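Oxidoreductase, zinc-binding dehydrogenase family (Myxococcus xanthus, PDB 5K1S) is a zinc-binding medium-chain reductase that takes part in an alternative de novo route to isovaleryl coenzyme A. Local coordinates at residues A113-S117 against G118-L122; Y307-T310 against Q311-D315; N127-F130 against G131-L134; T170-H173 against T174-R178. All coordinates share one frame; numbering follows the deposited sequence.

Interaction 1: A113-S117 against G118-L122. With ZN (zinc ion), chain E.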
ATOM      1  N   ALA A 113       6.808 -13.408  15.279  1.00 58.76           N
ATOM      2  CA  ALA A 113       7.287 -12.051  15.034  1.00 60.62           C
ATOM      3  C   ALA A 113       6.137 -11.110  14.698  1.00 61.30           C
ATOM      4  O   ALA A 113       6.035 -10.009  15.251  1.00 62.74           O
ATOM      5  CB  ALA A 113       8.318 -12.062  13.905  1.00 59.14           C
ATOM      6  N   LEU A 114       5.255 -11.532  13.791  1.00 51.99           N
ATOM      7  CA  LEU A 114       4.156 -10.671  13.362  1.00 52.51           C
ATOM      8  C   LEU A 114       3.287 -10.263  14.543  1.00 53.31           C
ATOM      9  O   LEU A 114       2.949  -9.083  14.702  1.00 53.94           O
ATOM     10  CB  LEU A 114       3.323 -11.385  12.300  1.00 50.31           C
ATOM     11  CG  LEU A 114       4.048 -11.650  10.981  1.00 48.08           C
ATOM     12  CD1 LEU A 114       3.329 -12.724  10.184  1.00 45.17           C
ATOM     13  CD2 LEU A 114       4.153 -10.367  10.173  1.00 49.12           C
ATOM     14  N   CYS A 115       2.906 -11.228  15.381  1.00 53.84           N
ATOM     15  CA  CYS A 115       2.112 -10.913  16.564  1.00 53.89           C
ATOM     16  C   CYS A 115       2.861  -9.957  17.486  1.00 55.07           C
ATOM     17  O   CYS A 115       2.296  -8.967  17.964  1.00 55.26           O
ATOM     18  CB  CYS A 115       1.743 -12.196  17.308  1.00 53.10           C
ATOM     19  SG  CYS A 115       0.395 -13.151  16.562  1.00 51.39           S
ATOM     20  N   ARG A 116       4.140 -10.240  17.748  1.00 88.62           N
ATOM     21  CA  ARG A 116       4.931  -9.368  18.610  1.00 89.84           C
ATOM     22  C   ARG A 116       5.059  -7.963  18.039  1.00 90.54           C
ATOM     23  O   ARG A 116       5.386  -7.031  18.783  1.00 91.55           O
ATOM     24  CB  ARG A 116       6.325  -9.966  18.834  1.00 90.55           C
ATOM     25  CG  ARG A 116       6.318 -11.362  19.447  1.00 90.04           C
ATOM     26  CD  ARG A 116       7.674 -11.734  20.033  1.00 91.08           C
ATOM     27  NE  ARG A 116       8.767 -11.589  19.070  1.00 91.65           N
ATOM     28  CZ  ARG A 116       9.175 -12.540  18.233  1.00 90.35           C
ATOM     29  NH1 ARG A 116      10.182 -12.301  17.403  1.00 90.89           N
ATOM     30  NH2 ARG A 116       8.583 -13.729  18.217  1.00 88.44           N
ATOM     31  N   SER A 117       4.807  -7.786  16.743  1.00 71.85           N
ATOM     32  CA  SER A 117       4.893  -6.484  16.098  1.00 72.56           C
ATOM     33  C   SER A 117       3.552  -5.767  16.026  1.00 72.20           C
ATOM     34  O   SER A 117       3.477  -4.683  15.439  1.00 72.83           O
ATOM     35  CB  SER A 117       5.456  -6.637  14.680  1.00 72.44           C
ATOM     36  OG  SER A 117       6.645  -7.404  14.682  1.00 72.67           O
ATOM     37  N   GLY A 118       2.497  -6.339  16.603  1.00 52.19           N
ATOM     38  CA  GLY A 118       1.171  -5.769  16.487  1.00 51.68           C
ATOM     39  C   GLY A 118       0.449  -6.104  15.202  1.00 50.74           C
ATOM     40  O   GLY A 118      -0.636  -5.564  14.962  1.00 50.41           O
ATOM     41  N   ARG A 119       1.014  -6.971  14.370  1.00 57.78           N
ATOM     42  CA  ARG A 119       0.396  -7.374  13.105  1.00 57.03           C
ATOM     43  C   ARG A 119      -0.375  -8.678  13.265  1.00 55.73           C
ATOM     44  O   ARG A 119      -0.226  -9.609  12.475  1.00 55.15           O
ATOM     45  CB  ARG A 119       1.462  -7.507  12.022  1.00 57.45           C
ATOM     46  CG  ARG A 119       2.453  -6.351  11.959  1.00 58.75           C
ATOM     47  CD  ARG A 119       1.769  -5.032  11.654  1.00 59.29           C
ATOM     48  NE  ARG A 119       1.083  -5.051  10.363  1.00 58.76           N
ATOM     49  CZ  ARG A 119       1.669  -4.810   9.194  1.00 58.99           C
ATOM     50  NH1 ARG A 119       0.956  -4.847   8.077  1.00 58.33           N
ATOM     51  NH2 ARG A 119       2.966  -4.538   9.134  1.00 59.71           N
ATOM     52  N   ASN A 120      -1.215  -8.754  14.301  1.00 54.43           N
ATOM     53  CA  ASN A 120      -1.943  -9.989  14.583  1.00 53.19           C
ATOM     54  C   ASN A 120      -2.802 -10.422  13.402  1.00 52.22           C
ATOM     55  O   ASN A 120      -3.011 -11.623  13.196  1.00 51.28           O
ATOM     56  CB  ASN A 120      -2.808  -9.812  15.830  1.00 52.62           C
ATOM     57  CG  ASN A 120      -1.997  -9.408  17.045  1.00 53.61           C
ATOM     58  OD1 ASN A 120      -0.939  -8.792  16.920  1.00 54.81           O
ATOM     59  ND2 ASN A 120      -2.488  -9.758  18.229  1.00 53.13           N
ATOM     60  N   SER A 121      -3.306  -9.467  12.617  1.00 56.62           N
ATOM     61  CA  SER A 121      -4.093  -9.811  11.440  1.00 55.77           C
ATOM     62  C   SER A 121      -3.333 -10.722  10.488  1.00 55.44           C
ATOM     63  O   SER A 121      -3.961 -11.460   9.722  1.00 53.96           O
ATOM     64  CB  SER A 121      -4.519  -8.539  10.703  1.00 56.31           C
ATOM     65  OG  SER A 121      -5.337  -7.722  11.522  1.00 56.18           O
ATOM     66  N   LEU A 122      -2.001 -10.696  10.526  1.00 47.14           N
ATOM     67  CA  LEU A 122      -1.172 -11.448   9.595  1.00 45.52           C
ATOM     68  C   LEU A 122      -0.610 -12.732  10.190  1.00 44.09           C
ATOM     69  O   LEU A 122       0.166 -13.420   9.518  1.00 42.70           O
ATOM     70  CB  LEU A 122      -0.017 -10.568   9.103  1.00 46.32           C
ATOM     71  CG  LEU A 122      -0.426  -9.216   8.517  1.00 47.78           C
ATOM     72  CD1 LEU A 122       0.804  -8.400   8.155  1.00 48.51           C
ATOM     73  CD2 LEU A 122      -1.325  -9.400   7.304  1.00 46.35           C
TER
HETATM   74 ZN    ZN E 401       1.270 -14.989  15.674  1.00 67.54          ZN
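Leu114 reaches across the turn with one branch, CD1, which lies 4.1 Å from Leu122 CB. Arg119 rests its CB near Leu114 O. Bends at chi2 and chi3 then lead the guanidinium away, with Leu122 CD1 over one face, toward its rim, to a salt bridge with Glu300 of the second subunit. Ser117 folds back on helix 113-116: OG stands beside its own backbone N (chi1 -50°) and donates to Ala113 O at 2.7 Å, from above the carbonyl plane. Asn120 OD1 sits 3.7 Å from Cys115 CA. The backbone closes the helix with a Schellman motif. Arg119 N binds Leu114 O at 2.9 Å, Gly118 N binds Cys115 O at 3.0 Å, and Gly118 has positive phi. A side chain on Gly118 would run into Ser117 O. Ser117 N also donates to Leu114 O, from the face opposite Arg119 N. Cys115 SG is anti to the carbonyl carbon (chi1 -77°) and binds the zinc ion at 2.2 Å. Cys109, Cys112 and Cys123 supply the other three ligands. Four sulfur ligands around one metal are consistent with a structural zinc.

Interaction 2: Y307-T310 against Q311-D315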
ATOM      1  N   TYR A 307      -6.685  -5.555   7.258  1.00 39.61           N
ATOM      2  CA  TYR A 307      -7.391  -6.824   7.364  1.00 38.84           C
ATOM      3  C   TYR A 307      -7.624  -7.176   8.826  1.00 38.55           C
ATOM      4  O   TYR A 307      -6.743  -6.985   9.668  1.00 38.37           O
ATOM      5  CB  TYR A 307      -6.598  -7.942   6.671  1.00 38.01           C
ATOM      6  CG  TYR A 307      -7.247  -9.309   6.740  1.00 37.37           C
ATOM      7  CD1 TYR A 307      -8.412  -9.583   6.040  1.00 37.64           C
ATOM      8  CD2 TYR A 307      -6.679 -10.330   7.493  1.00 36.62           C
ATOM      9  CE1 TYR A 307      -9.005 -10.830   6.097  1.00 37.12           C
ATOM     10  CE2 TYR A 307      -7.262 -11.584   7.555  1.00 37.88           C
ATOM     11  CZ  TYR A 307      -8.425 -11.829   6.854  1.00 38.07           C
ATOM     12  OH  TYR A 307      -9.010 -13.077   6.913  1.00 39.24           O
ATOM     13  N   ALA A 308      -8.822  -7.680   9.119  1.00 52.42           N
ATOM     14  CA  ALA A 308      -9.141  -8.218  10.437  1.00 52.72           C
ATOM     15  C   ALA A 308      -9.082  -7.151  11.525  1.00 53.53           C
ATOM     16  O   ALA A 308      -8.862  -5.970  11.243  1.00 54.26           O
ATOM     17  CB  ALA A 308      -8.192  -9.368  10.780  1.00 52.23           C
ATOM     18  N   THR A 309      -9.280  -7.569  12.775  1.00 58.25           N
ATOM     19  CA  THR A 309      -9.284  -6.674  13.921  1.00 59.35           C
ATOM     20  C   THR A 309      -8.518  -7.332  15.059  1.00 58.79           C
ATOM     21  O   THR A 309      -8.574  -8.554  15.227  1.00 58.31           O
ATOM     22  CB  THR A 309     -10.717  -6.346  14.370  1.00 61.10           C
ATOM     23  OG1 THR A 309     -11.465  -5.835  13.261  1.00 61.90           O
ATOM     24  CG2 THR A 309     -10.716  -5.315  15.492  1.00 62.87           C
ATOM     25  N   THR A 310      -7.806  -6.523  15.836  1.00 51.99           N
ATOM     26  CA  THR A 310      -7.013  -7.020  16.950  1.00 51.61           C
ATOM     27  C   THR A 310      -7.788  -6.895  18.259  1.00 52.90           C
ATOM     28  O   THR A 310      -8.822  -6.230  18.347  1.00 54.35           O
ATOM     29  CB  THR A 310      -5.684  -6.264  17.056  1.00 51.45           C
ATOM     30  OG1 THR A 310      -5.934  -4.893  17.391  1.00 53.21           O
ATOM     31  CG2 THR A 310      -4.918  -6.336  15.746  1.00 50.40           C
ATOM     32  N   GLN A 311      -7.259  -7.555  19.290  1.00 53.92           N
ATOM     33  CA  GLN A 311      -7.896  -7.519  20.602  1.00 55.14           C
ATOM     34  C   GLN A 311      -7.933  -6.099  21.154  1.00 56.79           C
ATOM     35  O   GLN A 311      -8.908  -5.699  21.802  1.00 58.43           O
ATOM     36  CB  GLN A 311      -7.155  -8.455  21.557  1.00 54.43           C
ATOM     37  CG  GLN A 311      -7.916  -8.798  22.819  1.00 55.44           C
ATOM     38  CD  GLN A 311      -7.224  -9.873  23.639  1.00 54.64           C
ATOM     39  OE1 GLN A 311      -5.997  -9.903  23.737  1.00 53.80           O
ATOM     40  NE2 GLN A 311      -8.012 -10.767  24.227  1.00 55.00           N
ATOM     41  N   ALA A 312      -6.881  -5.318  20.898  1.00 47.52           N
ATOM     42  CA  ALA A 312      -6.852  -3.938  21.370  1.00 49.60           C
ATOM     43  C   ALA A 312      -7.820  -3.065  20.585  1.00 51.25           C
ATOM     44  O   ALA A 312      -8.514  -2.221  21.165  1.00 53.69           O
ATOM     45  CB  ALA A 312      -5.432  -3.382  21.271  1.00 49.38           C
ATOM     46  N   GLU A 313      -7.878  -3.250  19.264  1.00 49.82           N
ATOM     47  CA  GLU A 313      -8.765  -2.436  18.441  1.00 51.60           C
ATOM     48  C   GLU A 313     -10.225  -2.676  18.798  1.00 52.86           C
ATOM     49  O   GLU A 313     -11.030  -1.738  18.817  1.00 55.68           O
ATOM     50  CB  GLU A 313      -8.521  -2.734  16.963  1.00 50.03           C
ATOM     51  CG  GLU A 313      -7.139  -2.334  16.476  1.00 49.28           C
ATOM     52  CD  GLU A 313      -6.722  -3.081  15.226  1.00 47.01           C
ATOM     53  OE1 GLU A 313      -7.494  -3.941  14.756  1.00 46.01           O
ATOM     54  OE2 GLU A 313      -5.615  -2.814  14.719  1.00 46.50           O
ATOM     55  N   LEU A 314     -10.592  -3.929  19.079  1.00 51.58           N
ATOM     56  CA  LEU A 314     -11.968  -4.216  19.464  1.00 52.89           C
ATOM     57  C   LEU A 314     -12.299  -3.594  20.815  1.00 55.05           C
ATOM     58  O   LEU A 314     -13.382  -3.020  20.989  1.00 57.50           O
ATOM     59  CB  LEU A 314     -12.207  -5.726  19.496  1.00 51.04           C
ATOM     60  CG  LEU A 314     -13.609  -6.161  19.940  1.00 52.40           C
ATOM     61  CD1 LEU A 314     -14.685  -5.543  19.055  1.00 54.13           C
ATOM     62  CD2 LEU A 314     -13.733  -7.678  19.943  1.00 50.93           C
ATOM     63  N   ASP A 315     -11.386  -3.699  21.785  1.00 54.17           N
ATOM     64  CA  ASP A 315     -11.592  -3.023  23.062  1.00 56.22           C
ATOM     65  C   ASP A 315     -11.833  -1.535  22.852  1.00 59.11           C
ATOM     66  O   ASP A 315     -12.715  -0.945  23.486  1.00 61.61           O
ATOM     67  CB  ASP A 315     -10.388  -3.243  23.981  1.00 55.13           C
ATOM     68  CG  ASP A 315     -10.328  -4.653  24.546  1.00 53.35           C
ATOM     69  OD1 ASP A 315     -11.394  -5.289  24.696  1.00 53.66           O
ATOM     70  OD2 ASP A 315      -9.212  -5.124  24.844  1.00 51.90           O
TER
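Thr310 N donates to Glu313 OE1 at 2.8 Å, a fairly straight bond that meets the oxygen from above the carboxylate plane. The return bond runs from Glu313 N to Thr310 OG1, 3.2 Å away. Each residue thus takes the backbone N-H of the other with its side chain. Thr310 OG1 lies between its own backbone N and carbonyl carbon (chi1 66°), and this turns the hydroxyl toward the first turn of helix 311-323. Thr310 CG2 is left facing the carboxylate, 3.7 Å from Glu313 OE1. The side chain of Glu313 folds back over the start of the helix. Its CG stands beside the backbone N (chi1 -65°), and the chain beyond is extended, crossing the Thr310 side chain at a slant. The other oxygen, OE2, has partners in His173 and Thr177. The two oxygens therefore have separate tasks, and bonds on both should keep the buried carboxylate from turning. Thr309 packs beside it: its methyl CG2 lies 3.7 Å from Glu313 CB. Leu314 N continues the helical pattern with a bond to Thr310 O at 3.0 Å. Gln311 extends away from Thr310 and uses NE2 to bind Leu149 O. Thr310 as N-cap and Glu313 three residues on make a capping box. It starts the helix that follows strand 302-305, the last strand in the order of the parallel Rossmann-type sheet.

Interaction 3: N127-F130 against G131-L134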
ATOM      1  N   ASN A 127      -4.727 -19.132  12.814  1.00 58.59           N
ATOM      2  CA  ASN A 127      -5.671 -18.403  11.974  1.00 58.72           C
ATOM      3  C   ASN A 127      -7.097 -18.917  12.141  1.00 57.29           C
ATOM      4  O   ASN A 127      -7.919 -18.762  11.233  1.00 56.50           O
ATOM      5  CB  ASN A 127      -5.246 -18.481  10.507  1.00 57.64           C
ATOM      6  CG  ASN A 127      -5.076 -19.908  10.025  1.00 55.05           C
ATOM      7  OD1 ASN A 127      -5.439 -20.860  10.719  1.00 54.01           O
ATOM      8  ND2 ASN A 127      -4.525 -20.065   8.828  1.00 53.98           N
ATOM      9  N   ARG A 128      -7.409 -19.517  13.287  1.00 48.90           N
ATOM     10  CA  ARG A 128      -8.747 -20.043  13.521  1.00 47.30           C
ATOM     11  C   ARG A 128      -9.766 -18.913  13.594  1.00 48.03           C
ATOM     12  O   ARG A 128      -9.550 -17.906  14.273  1.00 49.76           O
ATOM     13  CB  ARG A 128      -8.769 -20.863  14.809  1.00 46.83           C
ATOM     14  CG  ARG A 128      -8.096 -22.222  14.684  1.00 45.30           C
ATOM     15  CD  ARG A 128      -7.242 -22.529  15.903  1.00 46.26           C
ATOM     16  NE  ARG A 128      -7.963 -22.285  17.147  1.00 46.89           N
ATOM     17  CZ  ARG A 128      -7.390 -22.217  18.343  1.00 48.23           C
ATOM     18  NH1 ARG A 128      -6.077 -22.371  18.468  1.00 49.16           N
ATOM     19  NH2 ARG A 128      -8.129 -21.990  19.421  1.00 48.55           N
ATOM     20  N   PHE A 129     -10.876 -19.092  12.892  1.00 34.36           N
ATOM     21  CA  PHE A 129     -11.981 -18.148  12.892  1.00 34.58           C
ATOM     22  C   PHE A 129     -13.115 -18.665  13.767  1.00 34.77           C
ATOM     23  O   PHE A 129     -13.332 -19.874  13.885  1.00 34.46           O
ATOM     24  CB  PHE A 129     -12.502 -17.919  11.470  1.00 34.02           C
ATOM     25  CG  PHE A 129     -11.780 -16.837  10.716  1.00 34.17           C
ATOM     26  CD1 PHE A 129     -10.530 -17.067  10.168  1.00 34.32           C
ATOM     27  CD2 PHE A 129     -12.365 -15.594  10.536  1.00 34.71           C
ATOM     28  CE1 PHE A 129      -9.871 -16.070   9.464  1.00 35.93           C
ATOM     29  CE2 PHE A 129     -11.713 -14.596   9.834  1.00 36.07           C
ATOM     30  CZ  PHE A 129     -10.466 -14.835   9.296  1.00 36.92           C
ATOM     31  N   PHE A 130     -13.839 -17.736  14.384  1.00 48.25           N
ATOM     32  CA  PHE A 130     -15.075 -18.096  15.061  1.00 47.07           C
ATOM     33  C   PHE A 130     -16.150 -18.407  14.027  1.00 45.79           C
ATOM     34  O   PHE A 130     -16.317 -17.682  13.043  1.00 46.19           O
ATOM     35  CB  PHE A 130     -15.531 -16.968  15.984  1.00 48.08           C
ATOM     36  CG  PHE A 130     -14.701 -16.831  17.224  1.00 49.13           C
ATOM     37  CD1 PHE A 130     -13.568 -16.035  17.233  1.00 50.75           C
ATOM     38  CD2 PHE A 130     -15.053 -17.499  18.385  1.00 48.60           C
ATOM     39  CE1 PHE A 130     -12.803 -15.912  18.376  1.00 51.82           C
ATOM     40  CE2 PHE A 130     -14.287 -17.382  19.529  1.00 49.63           C
ATOM     41  CZ  PHE A 130     -13.163 -16.587  19.525  1.00 51.25           C
ATOM     42  N   GLY A 131     -16.877 -19.499  14.248  1.00 37.24           N
ATOM     43  CA  GLY A 131     -17.844 -19.962  13.277  1.00 36.72           C
ATOM     44  C   GLY A 131     -17.265 -20.817  12.174  1.00 35.93           C
ATOM     45  O   GLY A 131     -17.993 -21.173  11.238  1.00 35.62           O
ATOM     46  N   GLU A 132     -15.978 -21.154  12.249  1.00 39.41           N
ATOM     47  CA  GLU A 132     -15.346 -22.012  11.255  1.00 38.76           C
ATOM     48  C   GLU A 132     -14.614 -23.157  11.947  1.00 38.61           C
ATOM     49  O   GLU A 132     -15.232 -24.170  12.284  1.00 38.89           O
ATOM     50  CB  GLU A 132     -14.402 -21.193  10.373  1.00 39.45           C
ATOM     51  CG  GLU A 132     -15.135 -20.187   9.496  1.00 39.97           C
ATOM     52  CD  GLU A 132     -14.214 -19.166   8.864  1.00 41.58           C
ATOM     53  OE1 GLU A 132     -13.067 -19.522   8.521  1.00 41.81           O
ATOM     54  OE2 GLU A 132     -14.639 -18.000   8.716  1.00 42.64           O
ATOM     55  N   GLU A 133     -13.307 -23.016  12.180  1.00 42.29           N
ATOM     56  CA  GLU A 133     -12.565 -24.089  12.832  0.50 42.40           C
ATOM     57  C   GLU A 133     -13.046 -24.315  14.259  1.00 42.96           C
ATOM     58  O   GLU A 133     -12.990 -25.444  14.760  1.00 43.23           O
ATOM     59  CB  GLU A 133     -11.067 -23.783  12.822  0.50 42.71           C
ATOM     60  CG  GLU A 133     -10.529 -23.353  11.467  0.50 42.84           C
ATOM     61  CD  GLU A 133      -9.038 -23.590  11.328  0.50 43.23           C
ATOM     62  OE1 GLU A 133      -8.569 -24.683  11.710  0.50 42.75           O
ATOM     63  OE2 GLU A 133      -8.331 -22.680  10.845  0.50 44.67           O
ATOM     64  N   LEU A 134     -13.516 -23.263  14.927  1.00 45.65           N
ATOM     65  CA  LEU A 134     -14.094 -23.421  16.250  1.00 46.32           C
ATOM     66  C   LEU A 134     -15.515 -22.865  16.264  1.00 46.47           C
ATOM     67  O   LEU A 134     -15.829 -21.937  15.510  1.00 46.21           O
ATOM     68  CB  LEU A 134     -13.245 -22.734  17.330  1.00 47.03           C
ATOM     69  CG  LEU A 134     -12.794 -21.295  17.103  1.00 48.65           C
ATOM     70  CD1 LEU A 134     -13.866 -20.333  17.555  1.00 48.92           C
ATOM     71  CD2 LEU A 134     -11.490 -21.021  17.836  1.00 50.41           C
TER
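Phe129 and Glu132 are the ends of a type II beta turn in the loop between helix 113-116 and strand 141-145. The turn sets the side chain of Phe130 beside that of the zinc ligand His79, about 4 Å away. Its closing bond, from Glu132 N to Phe129 O, is weak at 3.4 Å. Gly131 holds the third place with positive phi, where a side chain would collide with Phe130 O. A firmer backbone bond runs from Gly131 N to Leu134 O at 2.9 Å, and Phe130 and Leu134 form a single beta bridge.

Among polar side chains, Glu132 OE2 binds His59 NE2. Glu133 has two conformers; its salt bridge with Arg70 belongs to the one described and is doubtful.

The remaining contacts are van der Waals packing. The Glu132 side chain lies alongside that of Phe129. The two point the same way, with ring and carboxylate planes only 7° apart and Glu132 OE1 3.4 Å from Phe129 CB. With an alanine here, His59 would probably be left without this acceptor and one flank of Phe129 CB uncovered. In the conformer described, Glu133 CB lies 3.8 Å from Arg128 CG. A chi1 of 49° places Leu134 CG over the turn, 3.6 Å from Phe129 O, and the two methyls branch from it to different neighbours. Leu134 CD1 comes obliquely to the Phe130 ring, too close to be taken literally. Leu134 CD2 meets the edge of the Arg128 guanidinium, 3.8 Å from Arg128 NE.

Interaction 4: T170-H173 against T174-R178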
ATOM      1  N   THR A 170     -13.312  -2.839  12.476  1.00 53.05           N
ATOM      2  CA  THR A 170     -12.564  -2.680  11.234  1.00 53.22           C
ATOM      3  C   THR A 170     -12.199  -1.221  10.999  1.00 55.92           C
ATOM      4  O   THR A 170     -11.110  -0.919  10.499  1.00 56.56           O
ATOM      5  CB  THR A 170     -13.382  -3.222  10.062  1.00 51.78           C
ATOM      6  OG1 THR A 170     -13.728  -4.590  10.313  1.00 49.38           O
ATOM      7  CG2 THR A 170     -12.592  -3.127   8.759  1.00 52.07           C
ATOM      8  N   ALA A 171     -13.100  -0.302  11.354  1.00 66.95           N
ATOM      9  CA  ALA A 171     -12.827   1.118  11.160  1.00 69.77           C
ATOM     10  C   ALA A 171     -11.601   1.556  11.951  1.00 70.66           C
ATOM     11  O   ALA A 171     -10.748   2.285  11.431  1.00 71.91           O
ATOM     12  CB  ALA A 171     -14.047   1.945  11.562  1.00 71.69           C
ATOM     13  N   VAL A 172     -11.494   1.125  13.210  1.00 48.71           N
ATOM     14  CA  VAL A 172     -10.324   1.468  14.014  1.00 49.52           C
ATOM     15  C   VAL A 172      -9.055   0.982  13.327  1.00 48.53           C
ATOM     16  O   VAL A 172      -8.083   1.731  13.171  1.00 49.91           O
ATOM     17  CB  VAL A 172     -10.457   0.884  15.434  1.00 48.84           C
ATOM     18  CG1 VAL A 172      -9.162   1.071  16.224  1.00 49.42           C
ATOM     19  CG2 VAL A 172     -11.622   1.536  16.168  1.00 50.34           C
ATOM     20  N   HIS A 173      -9.043  -0.285  12.909  1.00 50.17           N
ATOM     21  CA  HIS A 173      -7.872  -0.830  12.232  1.00 49.47           C
ATOM     22  C   HIS A 173      -7.558  -0.046  10.962  1.00 50.62           C
ATOM     23  O   HIS A 173      -6.391   0.243  10.673  1.00 51.36           O
ATOM     24  CB  HIS A 173      -8.100  -2.308  11.912  1.00 47.12           C
ATOM     25  CG  HIS A 173      -6.883  -3.009  11.394  1.00 46.64           C
ATOM     26  ND1 HIS A 173      -5.654  -2.921  12.010  1.00 47.42           N
ATOM     27  CD2 HIS A 173      -6.709  -3.817  10.321  1.00 45.71           C
ATOM     28  CE1 HIS A 173      -4.774  -3.640  11.337  1.00 47.04           C
ATOM     29  NE2 HIS A 173      -5.389  -4.195  10.308  1.00 46.07           N
ATOM     30  N   THR A 174      -8.591   0.318  10.199  1.00 45.59           N
ATOM     31  CA  THR A 174      -8.395   1.018   8.933  1.00 46.68           C
ATOM     32  C   THR A 174      -8.039   2.484   9.155  1.00 49.28           C
ATOM     33  O   THR A 174      -7.027   2.971   8.639  1.00 50.23           O
ATOM     34  CB  THR A 174      -9.661   0.910   8.079  1.00 46.23           C
ATOM     35  OG1 THR A 174     -10.008  -0.469   7.904  1.00 43.77           O
ATOM     36  CG2 THR A 174      -9.454   1.556   6.714  1.00 47.23           C
ATOM     37  N   VAL A 175      -8.867   3.200   9.917  1.00 58.13           N
ATOM     38  CA  VAL A 175      -8.705   4.643  10.056  1.00 60.84           C
ATOM     39  C   VAL A 175      -7.463   4.972  10.875  1.00 61.47           C
ATOM     40  O   VAL A 175      -6.694   5.875  10.522  1.00 63.00           O
ATOM     41  CB  VAL A 175      -9.974   5.251  10.684  1.00 62.22           C
ATOM     42  CG1 VAL A 175      -9.825   6.756  10.875  1.00 65.17           C
ATOM     43  CG2 VAL A 175     -11.195   4.938   9.826  1.00 61.70           C
ATOM     44  N   ARG A 176      -7.245   4.256  11.978  1.00 64.69           N
ATOM     45  CA  ARG A 176      -6.214   4.616  12.947  1.00 65.51           C
ATOM     46  C   ARG A 176      -4.945   3.788  12.792  1.00 64.20           C
ATOM     47  O   ARG A 176      -3.885   4.321  12.448  1.00 65.25           O
ATOM     48  CB  ARG A 176      -6.761   4.454  14.369  1.00 65.43           C
ATOM     49  CG  ARG A 176      -7.775   5.492  14.752  1.00 67.37           C
ATOM     50  CD  ARG A 176      -8.100   5.371  16.216  1.00 67.57           C
ATOM     51  NE  ARG A 176      -9.064   6.375  16.648  1.00 69.75           N
ATOM     52  CZ  ARG A 176      -9.613   6.406  17.858  1.00 70.34           C
ATOM     53  NH1 ARG A 176      -9.295   5.482  18.757  1.00 68.89           N
ATOM     54  NH2 ARG A 176     -10.482   7.357  18.167  1.00 72.48           N
ATOM     55  N   THR A 177      -5.033   2.484  13.057  1.00 57.39           N
ATOM     56  CA  THR A 177      -3.840   1.646  13.096  1.00 56.42           C
ATOM     57  C   THR A 177      -3.084   1.710  11.775  1.00 56.60           C
ATOM     58  O   THR A 177      -1.870   1.942  11.749  1.00 57.41           O
ATOM     59  CB  THR A 177      -4.228   0.204  13.427  1.00 54.24           C
ATOM     60  OG1 THR A 177      -5.323   0.200  14.354  1.00 53.95           O
ATOM     61  CG2 THR A 177      -3.053  -0.532  14.038  1.00 53.83           C
ATOM     62  N   ARG A 178      -3.790   1.514  10.662  1.00 57.77           N
ATOM     63  CA  ARG A 178      -3.166   1.509   9.345  1.00 57.85           C
ATOM     64  C   ARG A 178      -3.191   2.889   8.696  1.00 59.86           C
ATOM     65  O   ARG A 178      -2.155   3.382   8.241  1.00 60.83           O
ATOM     66  CB  ARG A 178      -3.871   0.486   8.448  1.00 56.13           C
ATOM     67  CG  ARG A 178      -3.782  -0.945   8.959  1.00 54.30           C
ATOM     68  CD  ARG A 178      -2.383  -1.509   8.784  1.00 54.26           C
ATOM     69  NE  ARG A 178      -2.023  -1.619   7.376  1.00 54.22           N
ATOM     70  CZ  ARG A 178      -0.794  -1.850   6.929  1.00 54.41           C
ATOM     71  NH1 ARG A 178       0.214  -1.992   7.780  1.00 54.81           N
ATOM     72  NH2 ARG A 178      -0.569  -1.933   5.626  1.00 54.00           N
TER
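His173 CG lies opposite the backbone N (chi1 -172°), and Arg178 CG lies opposite its own carbonyl carbon. These torsions lay the two side chains along each other, pointing the same way. Arg178 then bends at chi2 and chi3. Its CG sits over one face of the imidazole, 3.9 Å from the centroid of the His173 ring, in a CH-pi contact. The ring and guanidinium planes are 33° apart. Thr177 CB approaches the same ring obliquely, 3.7 Å from His173 ND1. Both ring nitrogens have partners: ND1 binds Glu313, and NE2 binds Glu300 of the second subunit. A leucine in its place would leave both glutamates without this hydrogen-bond partner and would probably weaken a tie between helix and subunit interface.

Two carbonyl oxygens accept twice. Thr170 O takes Thr174 N at 2.8 Å and Thr174 OG1 at 2.9 Å. The hydroxyl comes from above the carbonyl plane, as Thr174 OG1 is turned back beside its own backbone N (chi1 -55°). Val172 O takes Arg176 N at 2.9 Å and Thr177 N at 3.1 Å. Arg178 N binds His173 O at 2.9 Å. The bonds from Thr177 N to Val172 O and from Arg178 N to His173 O both span five residues, the pi-type spacing. Val172 faces helix 311-323, while Ala171 and Val175 pack on helix 195-206. The arrangement is an alpha-helix that widens into a pi-type turn at the end of helix 165-178.

Interactions 2 and 4 are joined most closely, with centres 9 Å apart. Glu313 OE2 probably accepts from His173 ND1 at 2.7 Å and Thr177 OG1 at 3.1 Å, tying the capping box to helix 165-178. Interaction 1 meets 307-310 through Ser121 and approaches interaction 4 where Arg119 and Arg178 lie close. Glu300 of the second subunit reaches Arg119, Tyr307 and His173, so interactions 1, 2 and 4 share one interface. Interaction 3 touches interaction 2 through Phe129 and Tyr307. A second zinc, bound by Cys57, His79 and Cys166, lies about 7 Å from the side chains of Thr170 and Phe129, and about 8 Å from that of Thr309.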